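Local structure of cytochrome b5 reductase 4 (3LF5) at residues 56-59 / 60-63. The protein probably passes electrons from NADH through a flavin-containing reductase domain to a cytochrome b5-like domain, the part modelled here, which carries a heme. Sequence-based numbering, arbitrary orientation.
Sequences TELF and DQVH. With HEM (protoporphyrin IX containing Fe), chain C.
Phe59 and His63, one helical turn apart, form a T-shaped pair: the ND1-CE1 edge of the imidazole points into the phenyl face, with ring centroids 4.6 Å apart and planes at 75°. Between the rings, His63 CE1 comes to 3.5 Å of Phe59 CD1. In Phe59, CG anti to the backbone N (chi1 -178°) carries the ring out from the helix, to where one face meets the His63 edge; Tyr68 packs edge-to-face with it as well. The neighbouring NE2 of His63 binds the heme iron at 2.0 Å, and His40 supplies the second protein ligand, the bis-histidine arrangement of the cytochrome b5 fold, with the heme in a pocket built by helices and the loops between them. Val62 adds apolar contact, its CG2 resting 3.4 Å from HEM C3A while CG1 sits over one face of the His63 ring. With only an alanine at Phe59, the imidazole edge would probably lose its aromatic backing, and the iron ligand would be held less firmly against turning. Backbone bonds hold the turn: Phe59 O takes a bond from His63 N at 2.9 Å and a second from Val62 N at 3.3 Å. One turn earlier, Asp60 N bonds to Thr56 O at 2.9 Å. The Asp60 carboxylate leans past the Phe59 ring edge, OD1 lying 3.6 Å from Phe59 CD2, and makes a salt bridge with Arg27.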
ATOM      1  N   THR A  56      -8.819  -1.697   4.103  1.00  9.75           N
ATOM      2  CA  THR A  56      -9.973  -2.445   4.557  1.00 10.18           C
ATOM      3  C   THR A  56      -9.589  -3.722   5.298  1.00 10.20           C
ATOM      4  O   THR A  56     -10.138  -4.022   6.364  1.00 10.57           O
ATOM      5  CB  THR A  56     -10.884  -2.814   3.362  1.00 10.90           C
ATOM      6  OG1 THR A  56     -11.207  -1.611   2.659  1.00 11.43           O
ATOM      7  CG2 THR A  56     -12.182  -3.466   3.842  1.00 12.92           C
ATOM      8  N   GLU A  57      -8.671  -4.494   4.735  1.00 10.83           N
ATOM      9  CA  GLU A  57      -8.271  -5.757   5.393  1.00 11.95           C
ATOM     10  C   GLU A  57      -7.618  -5.533   6.739  1.00 12.47           C
ATOM     11  O   GLU A  57      -7.951  -6.206   7.708  1.00 12.57           O
ATOM     12  CB  GLU A  57      -7.347  -6.588   4.499  1.00 13.78           C
ATOM     13  CG  GLU A  57      -7.078  -8.019   4.920  1.00 20.97           C
ATOM     14  CD  GLU A  57      -6.256  -8.759   3.868  1.00 27.98           C
ATOM     15  OE1 GLU A  57      -5.483  -9.658   4.245  1.00 34.13           O
ATOM     16  OE2 GLU A  57      -6.367  -8.415   2.662  1.00 32.77           O
ATOM     17  N   LEU A  58      -6.696  -4.580   6.811  1.00 11.30           N
ATOM     18  CA  LEU A  58      -6.069  -4.266   8.083  1.00 11.77           C
ATOM     19  C   LEU A  58      -7.129  -3.817   9.099  1.00 11.61           C
ATOM     20  O   LEU A  58      -7.105  -4.234  10.256  1.00 12.41           O
ATOM     21  CB  LEU A  58      -5.015  -3.174   7.908  1.00 13.71           C
ATOM     22  CG  LEU A  58      -3.708  -3.604   7.235  1.00 16.04           C
ATOM     23  CD1 LEU A  58      -2.865  -2.382   6.829  1.00 19.59           C
ATOM     24  CD2 LEU A  58      -2.909  -4.529   8.165  1.00 20.72           C
ATOM     25  N   PHE A  59      -8.011  -2.923   8.667  1.00 10.15           N
ATOM     26  CA  PHE A  59      -9.065  -2.383   9.536  1.00  9.08           C
ATOM     27  C   PHE A  59      -9.933  -3.532  10.081  1.00 10.47           C
ATOM     28  O   PHE A  59     -10.259  -3.578  11.270  1.00 11.67           O
ATOM     29  CB  PHE A  59      -9.910  -1.393   8.709  1.00  8.88           C
ATOM     30  CG  PHE A  59     -11.019  -0.701   9.467  1.00  8.57           C
ATOM     31  CD1 PHE A  59     -10.815   0.545  10.027  1.00  9.42           C
ATOM     32  CD2 PHE A  59     -12.256  -1.305   9.644  1.00 11.18           C
ATOM     33  CE1 PHE A  59     -11.847   1.180  10.731  1.00 11.81           C
ATOM     34  CE2 PHE A  59     -13.264  -0.695  10.349  1.00 12.49           C
ATOM     35  CZ  PHE A  59     -13.041   0.550  10.898  1.00 12.00           C
ATOM     36  N   ASP A  60     -10.295  -4.452   9.187  1.00 11.38           N
ATOM     37  CA  ASP A  60     -11.182  -5.540   9.568  1.00 12.82           C
ATOM     38  C   ASP A  60     -10.485  -6.547  10.489  1.00 13.11           C
ATOM     39  O   ASP A  60     -11.143  -7.275  11.214  1.00 14.97           O
ATOM     40  CB  ASP A  60     -11.730  -6.248   8.339  1.00 13.40           C
ATOM     41  CG  ASP A  60     -12.818  -5.472   7.646  1.00 14.89           C
ATOM     42  OD1 ASP A  60     -13.286  -4.451   8.198  1.00 16.99           O
ATOM     43  OD2 ASP A  60     -13.196  -5.890   6.537  1.00 18.24           O
ATOM     44  N   GLN A  61      -9.171  -6.620  10.426  1.00 13.37           N
ATOM     45  CA  GLN A  61      -8.432  -7.562  11.268  1.00 14.55           C
ATOM     46  C   GLN A  61      -8.258  -7.078  12.694  1.00 14.05           C
ATOM     47  O   GLN A  61      -7.951  -7.879  13.578  1.00 16.76           O
ATOM     48  CB  GLN A  61      -7.110  -7.941  10.614  1.00 16.98           C
ATOM     49  CG  GLN A  61      -5.909  -7.130  10.847  1.00 23.41           C
ATOM     50  CD  GLN A  61      -4.672  -7.757  10.179  1.00 29.30           C
ATOM     51  OE1 GLN A  61      -4.799  -8.501   9.209  1.00 34.16           O
ATOM     52  NE2 GLN A  61      -3.486  -7.432  10.683  1.00 31.44           N
ATOM     53  N   VAL A  62      -8.459  -5.776  12.925  1.00 11.92           N
ATOM     54  CA  VAL A  62      -8.290  -5.223  14.264  1.00 12.17           C
ATOM     55  C   VAL A  62      -9.581  -4.715  14.881  1.00 10.98           C
ATOM     56  O   VAL A  62      -9.753  -4.823  16.093  1.00 14.16           O
ATOM     57  CB  VAL A  62      -7.200  -4.128  14.282  1.00 13.16           C
ATOM     58  CG1 VAL A  62      -7.471  -2.983  13.327  1.00 14.12           C
ATOM     59  CG2 VAL A  62      -6.954  -3.668  15.710  1.00 16.31           C
ATOM     60  N   HIS A  63     -10.482  -4.128  14.097  1.00  9.70           N
ATOM     61  CA  HIS A  63     -11.711  -3.561  14.652  1.00  9.50           C
ATOM     62  C   HIS A  63     -12.765  -3.352  13.585  1.00  9.91           C
ATOM     63  O   HIS A  63     -13.078  -2.237  13.188  1.00  9.47           O
ATOM     64  CB  HIS A  63     -11.463  -2.255  15.421  1.00  9.63           C
ATOM     65  CG  HIS A  63     -10.492  -1.314  14.778  1.00  9.15           C
ATOM     66  ND1 HIS A  63     -10.614  -0.868  13.481  1.00  8.84           N
ATOM     67  CD2 HIS A  63      -9.445  -0.646  15.299  1.00  8.18           C
ATOM     68  CE1 HIS A  63      -9.647  -0.007  13.226  1.00  8.74           C
ATOM     69  NE2 HIS A  63      -8.924   0.154  14.321  1.00  7.82           N
TER
HETATM   70  CHA HEM C   1      -7.781   0.906  17.965  0.50  9.55           C
HETATM   71  CHB HEM C   1      -4.921  -0.507  14.319  0.50  8.74           C
HETATM   72  CHC HEM C   1      -7.429   2.193  11.252  0.50  9.14           C
HETATM   73  CHD HEM C   1     -10.155   3.761  14.890  0.50  9.37           C
HETATM   74  C1A HEM C   1      -6.798   0.302  17.231  0.50 10.41           C
HETATM   75  C2A HEM C   1      -5.828  -0.633  17.721  0.50 10.22           C
HETATM   76  C3A HEM C   1      -5.038  -1.012  16.736  0.50  8.92           C
HETATM   77  C4A HEM C   1      -5.482  -0.321  15.553  0.50  8.82           C
HETATM   78  CMA HEM C   1      -3.871  -2.024  16.781  0.50  9.90           C
HETATM   79  CAA HEM C   1      -5.763  -1.111  19.166  0.50 10.46           C
HETATM   80  CBA HEM C   1      -6.572  -2.396  19.135  0.50 12.26           C
HETATM   81  CGA HEM C   1      -6.373  -3.240  20.342  0.50 14.50           C
HETATM   82  O1A HEM C   1      -7.260  -4.113  20.476  0.50 15.26           O
HETATM   83  O2A HEM C   1      -5.394  -3.046  21.125  0.50 14.54           O
HETATM   84  C1B HEM C   1      -5.382   0.039  13.153  0.50  9.19           C
HETATM   85  C2B HEM C   1      -4.852  -0.203  11.831  0.50  9.47           C
HETATM   86  C3B HEM C   1      -5.543   0.544  10.978  0.50  9.14           C
HETATM   87  C4B HEM C   1      -6.543   1.276  11.738  0.50  8.80           C
HETATM   88  CMB HEM C   1      -3.690  -1.153  11.506  0.50 10.73           C
HETATM   89  CAB HEM C   1      -5.330   0.602   9.450  0.50 10.18           C
HETATM   90  CBB HEM C   1      -6.368   0.702   8.611  0.50 11.73           C
HETATM   91  C1C HEM C   1      -8.324   2.916  11.986  0.50  9.31           C
HETATM   92  C2C HEM C   1      -9.202   3.968  11.527  0.50  9.09           C
HETATM   93  C3C HEM C   1      -9.934   4.362  12.559  0.50  9.59           C
HETATM   94  C4C HEM C   1      -9.558   3.604  13.689  0.50  9.81           C
HETATM   95  CMC HEM C   1      -9.291   4.522  10.109  0.50  8.20           C
HETATM   96  CAC HEM C   1     -11.007   5.446  12.664  0.50 11.43           C
HETATM   97  CBC HEM C   1     -11.875   5.618  11.689  0.50 13.69           C
HETATM   98  C1D HEM C   1      -9.866   3.053  16.010  0.50  9.30           C
HETATM   99  C2D HEM C   1     -10.689   3.053  17.183  0.50 11.06           C
HETATM  100  C3D HEM C   1      -9.947   2.169  18.162  0.50 10.29           C
HETATM  101  C4D HEM C   1      -8.757   1.723  17.471  0.50 10.06           C
HETATM  102  CMD HEM C   1     -12.018   3.805  17.372  0.50 11.41           C
HETATM  103  CAD HEM C   1     -10.436   1.793  19.564  0.50  9.80           C
HETATM  104  CBD HEM C   1     -11.510   0.696  19.460  0.50 12.11           C
HETATM  105  CGD HEM C   1     -11.938   0.396  20.888  0.50 15.64           C
HETATM  106  O1D HEM C   1     -12.306   1.341  21.625  0.50 17.05           O
HETATM  107  O2D HEM C   1     -11.880  -0.798  21.270  0.50 20.00           O
HETATM  108  NA  HEM C   1      -6.549   0.487  15.883  0.50  9.43           N
HETATM  109  NB  HEM C   1      -6.414   0.941  13.075  0.50  7.79           N
HETATM  110  NC  HEM C   1      -8.577   2.716  13.327  0.50  9.53           N
HETATM  111  ND  HEM C   1      -8.758   2.272  16.195  0.50 10.08           N
HETATM  112 FE   HEM C   1      -7.599   1.619  14.604  0.50  9.46          FE